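PDB 3WOZ: CLIP-associating protein 2 from Mus musculus, which contributes to the control of microtubule dynamics, probably by binding tubulin through TOG domains such as the one in this structure. Local coordinates for residues 53-58 and 86-91; 68-73 and 109-114; 94-99 and 103-108. All coordinates share one frame; numbering follows the deposited sequence.

Overall arrangement
All three contacts lie in the N-terminal half of a single TOG domain, an all-helical HEAT-repeat array, and tie helices 41-54, 60-77, 85-96 and 102-118 together. Their centres are each about 12 Å from the other two. Contacts 1 and 2 alternate along the chain and touch directly, with L88 CD1 4.0 Å from L70 CD2 and L89 CD1 3.9 Å from L112 CD2. Contact 3 lies further along helix 85-96, where K95 NZ comes to 2.9 Å from the F55 carbonyl O of contact 1. Contacts 2 and 3 share helix 102-118, and L112 CD1 lies 3.8 Å from M96 CG.

Contact 1: 53-58 and 86-91; sequences RMFADP and FVLLTQ
F55 lays its ring against L88 and Q91 of helix 85-96, joining the turn after helix 41-54 to a helix further along the HEAT-repeat array of the TOG domain. The turn is a type I beta turn from M54 to D57, and it presents the F55 side chain toward the helix; the same ring meets F66 of helix 60-77 edge-to-face. Along 86-91, F86 comes first and serves the helix itself. The F86 carbonyl O is gripped twice by T90, by the backbone N at 3.1 Å and by OG1 at 2.6 Å, the two donors arriving from opposite faces of the carbonyl plane. L88 follows, starting out pointing away from F55, yet L88 CD1 still reaches to 4.3 Å from F55 CZ. The L88 carbonyl O stands 4.0 Å from F55 CZ, oblique to the ring. At T90 the methyl CG2 sits over one face of the F86 ring, offset toward its rim, so this threonine uses both of its branches on the residue one turn earlier. Of the helix residues, Q91 contributes most. Q91 CB rests over the centre of the F55 ring, 3.5 Å from the centroid and only 5° off the normal, a nearly vertical CH-pi approach. Beyond CB the glutamine chain bends at chi2 (-67°), carrying the amide outward past the ring toward F55 CB. The amide plane stands 65° from the ring plane, and Q91 OE1 ends 3.5 Å from F55 CB.

Contact 2: 68-73 and 109-114; sequences ETLVDF and QKALDI
V71 meets K110 and I114 where helices 60-77 and 102-118 run side by side in the TOG domain's HEAT-repeat array. The two short segments are nearly parallel, 11° apart, with axes 9.0 Å apart at closest approach, and the V71 and A111 CA atoms face each other at 5.7 Å. The valine puts CG1 anti to its own nitrogen (chi1 171°) and CG2 anti to its carbonyl carbon, which spreads the methyls so that both reach I114 and CG2 also reaches K110. V71 CG1 packs 3.8 Å from I114 CG1. V71 CG2 lies 3.8 Å from K110 CG and also reaches I114 CG1 at 4.0 Å, leaving I114 CG1 in touch with both methyls. I114 can do this because CG1 stands anti to the carbonyl carbon (chi1 -61°), while its other branch, CG2, approaches the V71 carbonyl O. Both K110 and I114 cross the valine at about a right angle. K110 touches with the apolar start of its chain, which then bends at chi2. Replacing V71 by alanine is likely to open a gap beside I114 CG1 and leave K110 CG without its methyl neighbour. From the preceding residue, L70 CD1 meets A111 CB at 4.4 Å. Away from the interface, Q109 NE2 bonds D113 OD1 at 3.0 Å from above the carboxylate plane, and the same oxygen pairs with R116. Around the contact, L70 also packs on F51 of helix 41-54, T69 turns to helix 19-34, and A111 and L112 rest on L92 of helix 85-96.

Contact 3: 94-99 and 103-108; sequences KKMGAD and SVQAKV
An alpha-alpha hairpin, helix 85-96 followed by helix 102-118 after a short connection, brings M96 against V108 and Q105 in the TOG domain. Here M96 is selenomethionine. Its CG lies anti to the backbone N (chi1 -165°) and the chain then bends at chi2 (67°), which swings selenium across to the second helix. M96 SE sits 3.8 Å from the Q105 carbonyl O and 3.9 Å from V108 CG1. M96 CE goes on to the glutamine amide, meeting Q105 OE1 at 3.6 Å, and the two side chains cross at about a right angle. V108 sends CG1 toward the first helix, where it presses on M96 at both backbone and side chain, 3.7 Å from N and 3.8 Å from CB. K95 CB lies 4.1 Å from V108 CG1. Q105 stretches out beyond CG until NE2 lies 3.9 Å from D99 CA, just where the chain leaves the helix with D99 in a left-handed conformation (phi 56°). That NE2 is held by the carbonyl O of L100, which ties the glutamine to the connection between the two helices. K95 turns its own polar end elsewhere, to the carbonyl O of F55. On the flank, helix 60-77 packs against both arms of the hairpin, with F63 on K95 and L67 on V108, while M96 continues onto Q109 of helix 102-118.

Contact 1: 53-58 and 86-91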
# COMPACT_ATOMS: atom_id res chain seq x y z
N ARG A 53 12.02 -8.85 3.12
CA ARG A 53 13.38 -8.36 3.35
C ARG A 53 13.91 -7.57 2.15
O ARG A 53 14.66 -6.60 2.32
CB ARG A 53 14.33 -9.52 3.68
CG ARG A 53 14.00 -10.24 4.98
CD ARG A 53 15.18 -11.09 5.45
NE ARG A 53 15.65 -11.99 4.40
CZ ARG A 53 15.16 -13.21 4.19
NH1 ARG A 53 14.18 -13.68 4.96
NH2 ARG A 53 15.66 -13.96 3.22
N MSE A 54 13.50 -7.98 0.95
CA MSE A 54 13.91 -7.32 -0.29
C MSE A 54 13.47 -5.85 -0.37
O MSE A 54 14.06 -5.06 -1.09
CB MSE A 54 13.42 -8.09 -1.51
CG MSE A 54 14.45 -8.19 -2.63
SE MSE A 54 14.19 -9.71 -3.81
CE MSE A 54 16.04 -10.33 -3.96
N PHE A 55 12.42 -5.50 0.37
CA PHE A 55 11.99 -4.11 0.46
C PHE A 55 13.10 -3.21 1.01
O PHE A 55 13.12 -2.01 0.72
CB PHE A 55 10.72 -3.98 1.30
CG PHE A 55 9.46 -4.24 0.52
CD1 PHE A 55 9.04 -3.35 -0.46
CD2 PHE A 55 8.69 -5.37 0.77
CE1 PHE A 55 7.88 -3.59 -1.19
CE2 PHE A 55 7.52 -5.61 0.05
CZ PHE A 55 7.11 -4.71 -0.93
N ALA A 56 14.00 -3.79 1.79
CA ALA A 56 15.16 -3.08 2.32
C ALA A 56 16.48 -3.47 1.63
O ALA A 56 17.54 -3.37 2.24
CB ALA A 56 15.26 -3.29 3.83
N ASP A 57 16.42 -3.89 0.37
CA ASP A 57 17.63 -4.29 -0.35
C ASP A 57 18.50 -3.07 -0.65
O ASP A 57 18.03 -2.11 -1.24
CB ASP A 57 17.27 -5.02 -1.65
CG ASP A 57 18.41 -5.84 -2.20
OD1 ASP A 57 19.43 -5.25 -2.66
OD2 ASP A 57 18.30 -7.08 -2.19
N PRO A 58 19.78 -3.11 -0.23
CA PRO A 58 20.64 -1.93 -0.35
C PRO A 58 21.19 -1.70 -1.76
O PRO A 58 21.70 -0.62 -2.05
CB PRO A 58 21.78 -2.23 0.62
CG PRO A 58 21.90 -3.71 0.59
CD PRO A 58 20.49 -4.23 0.41
N PHE A 86 -0.93 -7.03 4.01
CA PHE A 86 -0.55 -5.96 4.92
C PHE A 86 0.89 -5.52 4.65
O PHE A 86 1.16 -4.33 4.54
CB PHE A 86 -0.72 -6.36 6.40
CG PHE A 86 -0.10 -5.38 7.37
CD1 PHE A 86 1.20 -5.57 7.84
CD2 PHE A 86 -0.81 -4.25 7.78
CE1 PHE A 86 1.78 -4.66 8.73
CE2 PHE A 86 -0.24 -3.34 8.67
CZ PHE A 86 1.05 -3.54 9.14
N VAL A 87 1.79 -6.49 4.54
CA VAL A 87 3.20 -6.23 4.32
C VAL A 87 3.44 -5.62 2.94
O VAL A 87 4.11 -4.61 2.82
CB VAL A 87 4.05 -7.52 4.50
CG1 VAL A 87 5.45 -7.35 3.92
CG2 VAL A 87 4.12 -7.91 5.98
N LEU A 88 2.85 -6.22 1.90
CA LEU A 88 3.01 -5.73 0.54
C LEU A 88 2.61 -4.27 0.41
O LEU A 88 3.39 -3.44 -0.07
CB LEU A 88 2.18 -6.59 -0.43
CG LEU A 88 2.05 -6.14 -1.88
CD1 LEU A 88 3.42 -6.11 -2.57
CD2 LEU A 88 1.07 -7.04 -2.63
N LEU A 89 1.40 -3.95 0.86
CA LEU A 89 0.82 -2.63 0.67
C LEU A 89 1.51 -1.55 1.50
O LEU A 89 1.82 -0.46 0.99
CB LEU A 89 -0.69 -2.66 0.94
CG LEU A 89 -1.49 -1.36 0.83
CD1 LEU A 89 -1.23 -0.65 -0.50
CD2 LEU A 89 -2.98 -1.63 1.03
N THR A 90 1.75 -1.84 2.78
CA THR A 90 2.38 -0.87 3.67
C THR A 90 3.82 -0.60 3.28
O THR A 90 4.26 0.55 3.31
CB THR A 90 2.30 -1.29 5.16
OG1 THR A 90 2.94 -2.55 5.35
CG2 THR A 90 0.86 -1.36 5.63
N GLN A 91 4.56 -1.65 2.92
CA GLN A 91 5.95 -1.48 2.51
C GLN A 91 6.07 -0.68 1.21
O GLN A 91 6.98 0.12 1.05
CB GLN A 91 6.66 -2.83 2.38
CG GLN A 91 7.00 -3.49 3.71
CD GLN A 91 8.05 -2.72 4.50
OE1 GLN A 91 9.14 -2.43 3.99
NE2 GLN A 91 7.73 -2.40 5.75

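Contact 2: 68-73 and 109-114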
# COMPACT_ATOMS: atom_id res chain seq x y z
N GLU A 68 9.99 -4.79 -10.24
CA GLU A 68 9.45 -5.27 -11.52
C GLU A 68 8.90 -6.69 -11.42
O GLU A 68 7.91 -7.01 -12.06
CB GLU A 68 10.52 -5.21 -12.62
CG GLU A 68 10.83 -3.81 -13.08
CD GLU A 68 12.06 -3.73 -13.97
OE1 GLU A 68 13.08 -4.38 -13.65
OE2 GLU A 68 12.00 -3.01 -14.99
N THR A 69 9.57 -7.52 -10.64
CA THR A 69 9.15 -8.91 -10.43
C THR A 69 7.83 -8.98 -9.64
O THR A 69 7.03 -9.89 -9.85
CB THR A 69 10.25 -9.71 -9.70
OG1 THR A 69 11.51 -9.43 -10.30
CG2 THR A 69 9.99 -11.22 -9.78
N LEU A 70 7.62 -8.01 -8.75
CA LEU A 70 6.41 -7.94 -7.92
C LEU A 70 5.13 -7.94 -8.76
O LEU A 70 4.14 -8.55 -8.37
CB LEU A 70 6.42 -6.70 -7.02
CG LEU A 70 6.99 -6.76 -5.59
CD1 LEU A 70 6.82 -5.40 -4.92
CD2 LEU A 70 6.31 -7.84 -4.75
N VAL A 71 5.18 -7.25 -9.90
CA VAL A 71 4.02 -7.12 -10.79
C VAL A 71 3.53 -8.49 -11.23
O VAL A 71 2.36 -8.82 -11.09
CB VAL A 71 4.35 -6.22 -12.01
CG1 VAL A 71 3.21 -6.25 -13.04
CG2 VAL A 71 4.61 -4.79 -11.56
N ASP A 72 4.46 -9.30 -11.74
CA ASP A 72 4.18 -10.67 -12.16
C ASP A 72 3.79 -11.58 -11.00
O ASP A 72 2.92 -12.43 -11.13
CB ASP A 72 5.40 -11.26 -12.87
CG ASP A 72 5.66 -10.59 -14.19
OD1 ASP A 72 6.59 -9.75 -14.26
OD2 ASP A 72 4.91 -10.87 -15.15
N PHE A 73 4.47 -11.38 -9.86
CA PHE A 73 4.23 -12.17 -8.66
C PHE A 73 2.83 -11.94 -8.13
O PHE A 73 2.11 -12.90 -7.86
CB PHE A 73 5.28 -11.83 -7.59
CG PHE A 73 5.07 -12.51 -6.27
CD1 PHE A 73 4.74 -11.77 -5.14
CD2 PHE A 73 5.22 -13.89 -6.15
CE1 PHE A 73 4.56 -12.39 -3.91
CE2 PHE A 73 5.03 -14.52 -4.93
CZ PHE A 73 4.71 -13.77 -3.81
N GLN A 109 4.96 2.92 -7.91
CA GLN A 109 3.60 3.29 -8.30
C GLN A 109 2.91 2.18 -9.08
O GLN A 109 1.75 1.86 -8.83
CB GLN A 109 3.59 4.61 -9.09
CG GLN A 109 2.18 5.18 -9.32
CD GLN A 109 1.44 5.43 -8.01
OE1 GLN A 109 1.78 6.34 -7.26
NE2 GLN A 109 0.44 4.61 -7.73
N LYS A 110 3.65 1.57 -10.01
CA LYS A 110 3.14 0.47 -10.82
C LYS A 110 2.75 -0.72 -9.94
O LYS A 110 1.67 -1.28 -10.09
CB LYS A 110 4.17 0.05 -11.88
CG LYS A 110 3.82 -1.23 -12.65
CD LYS A 110 2.60 -1.03 -13.54
CE LYS A 110 2.37 -2.24 -14.44
NZ LYS A 110 1.03 -2.15 -15.08
N ALA A 111 3.65 -1.10 -9.03
CA ALA A 111 3.37 -2.16 -8.07
C ALA A 111 2.14 -1.85 -7.20
O ALA A 111 1.33 -2.74 -6.93
CB ALA A 111 4.59 -2.43 -7.20
N LEU A 112 2.01 -0.60 -6.77
CA LEU A 112 0.84 -0.15 -6.03
C LEU A 112 -0.44 -0.28 -6.85
O LEU A 112 -1.47 -0.71 -6.32
CB LEU A 112 0.99 1.30 -5.55
CG LEU A 112 1.86 1.61 -4.33
CD1 LEU A 112 2.10 3.11 -4.24
CD2 LEU A 112 1.21 1.08 -3.04
N ASP A 113 -0.37 0.10 -8.13
CA ASP A 113 -1.54 0.04 -9.01
C ASP A 113 -1.99 -1.40 -9.22
O ASP A 113 -3.19 -1.69 -9.20
CB ASP A 113 -1.23 0.70 -10.37
CG ASP A 113 -1.03 2.20 -10.28
OD1 ASP A 113 -1.38 2.84 -9.26
OD2 ASP A 113 -0.52 2.77 -11.26
N ILE A 114 -1.02 -2.29 -9.42
CA ILE A 114 -1.28 -3.73 -9.56
C ILE A 114 -1.94 -4.26 -8.28
O ILE A 114 -2.97 -4.93 -8.35
CB ILE A 114 0.03 -4.51 -9.88
CG1 ILE A 114 0.65 -4.04 -11.21
CG2 ILE A 114 -0.21 -6.02 -9.90
CD1 ILE A 114 -0.25 -4.17 -12.41

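Contact 3: 94-99 and 103-108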
# COMPACT_ATOMS: atom_id res chain seq x y z
N LYS A 94 5.47 2.99 2.09
CA LYS A 94 6.69 3.53 2.68
C LYS A 94 7.73 3.86 1.60
O LYS A 94 8.33 4.93 1.62
CB LYS A 94 7.27 2.56 3.71
CG LYS A 94 6.46 2.48 5.00
CD LYS A 94 7.11 1.53 5.99
CE LYS A 94 6.64 1.83 7.41
NZ LYS A 94 7.05 0.78 8.39
N LYS A 95 7.91 2.94 0.64
CA LYS A 95 8.81 3.17 -0.49
C LYS A 95 8.36 4.34 -1.35
O LYS A 95 9.17 5.16 -1.78
CB LYS A 95 8.96 1.90 -1.34
CG LYS A 95 9.78 0.81 -0.69
CD LYS A 95 11.17 1.31 -0.34
CE LYS A 95 11.67 0.67 0.93
NZ LYS A 95 13.13 0.86 1.06
N MSE A 96 7.05 4.43 -1.59
CA MSE A 96 6.45 5.52 -2.34
C MSE A 96 6.65 6.87 -1.65
O MSE A 96 6.70 7.91 -2.30
CB MSE A 96 4.96 5.26 -2.58
CG MSE A 96 4.32 6.14 -3.65
SE MSE A 96 5.02 5.78 -5.45
CE MSE A 96 4.76 7.55 -6.21
N GLY A 97 6.77 6.84 -0.32
CA GLY A 97 6.97 8.06 0.46
C GLY A 97 8.43 8.33 0.80
O GLY A 97 8.73 9.31 1.50
N ALA A 98 9.33 7.49 0.31
CA ALA A 98 10.76 7.62 0.60
C ALA A 98 11.53 8.55 -0.36
O ALA A 98 12.74 8.67 -0.25
CB ALA A 98 11.42 6.25 0.65
N ASP A 99 10.82 9.20 -1.28
CA ASP A 99 11.43 10.15 -2.23
C ASP A 99 12.56 9.49 -3.04
O ASP A 99 13.69 9.98 -3.09
CB ASP A 99 11.92 11.41 -1.50
CG ASP A 99 12.36 12.52 -2.46
OD1 ASP A 99 11.54 12.96 -3.29
OD2 ASP A 99 13.53 12.95 -2.36
N SER A 103 12.67 7.18 -11.85
CA SER A 103 12.55 5.88 -12.51
C SER A 103 12.10 4.78 -11.55
O SER A 103 11.33 3.91 -11.92
CB SER A 103 13.86 5.48 -13.19
OG SER A 103 14.89 5.33 -12.23
N VAL A 104 12.59 4.85 -10.31
CA VAL A 104 12.26 3.88 -9.27
C VAL A 104 10.85 4.13 -8.70
O VAL A 104 10.11 3.17 -8.46
CB VAL A 104 13.34 3.85 -8.15
CG1 VAL A 104 13.03 2.79 -7.11
CG2 VAL A 104 14.71 3.58 -8.75
N GLN A 105 10.49 5.39 -8.50
CA GLN A 105 9.14 5.76 -8.06
C GLN A 105 8.06 5.24 -9.01
O GLN A 105 6.99 4.82 -8.56
CB GLN A 105 8.98 7.28 -7.92
CG GLN A 105 9.48 7.86 -6.60
CD GLN A 105 8.91 9.25 -6.29
OE1 GLN A 105 7.73 9.51 -6.52
NE2 GLN A 105 9.76 10.13 -5.76
N ALA A 106 8.34 5.28 -10.31
CA ALA A 106 7.43 4.74 -11.31
C ALA A 106 7.14 3.25 -11.08
O ALA A 106 6.01 2.80 -11.25
CB ALA A 106 7.96 4.99 -12.72
N LYS A 107 8.18 2.51 -10.69
CA LYS A 107 8.07 1.08 -10.44
C LYS A 107 7.28 0.76 -9.17
O LYS A 107 6.58 -0.24 -9.10
CB LYS A 107 9.46 0.44 -10.38
CG LYS A 107 10.24 0.47 -11.70
CD LYS A 107 11.70 0.08 -11.45
CE LYS A 107 12.43 -0.34 -12.74
NZ LYS A 107 12.52 0.76 -13.75
N VAL A 108 7.42 1.62 -8.15
CA VAL A 108 6.66 1.50 -6.91
C VAL A 108 5.20 1.82 -7.20
O VAL A 108 4.31 1.07 -6.79
CB VAL A 108 7.19 2.45 -5.80
CG1 VAL A 108 6.39 2.28 -4.52
CG2 VAL A 108 8.67 2.20 -5.53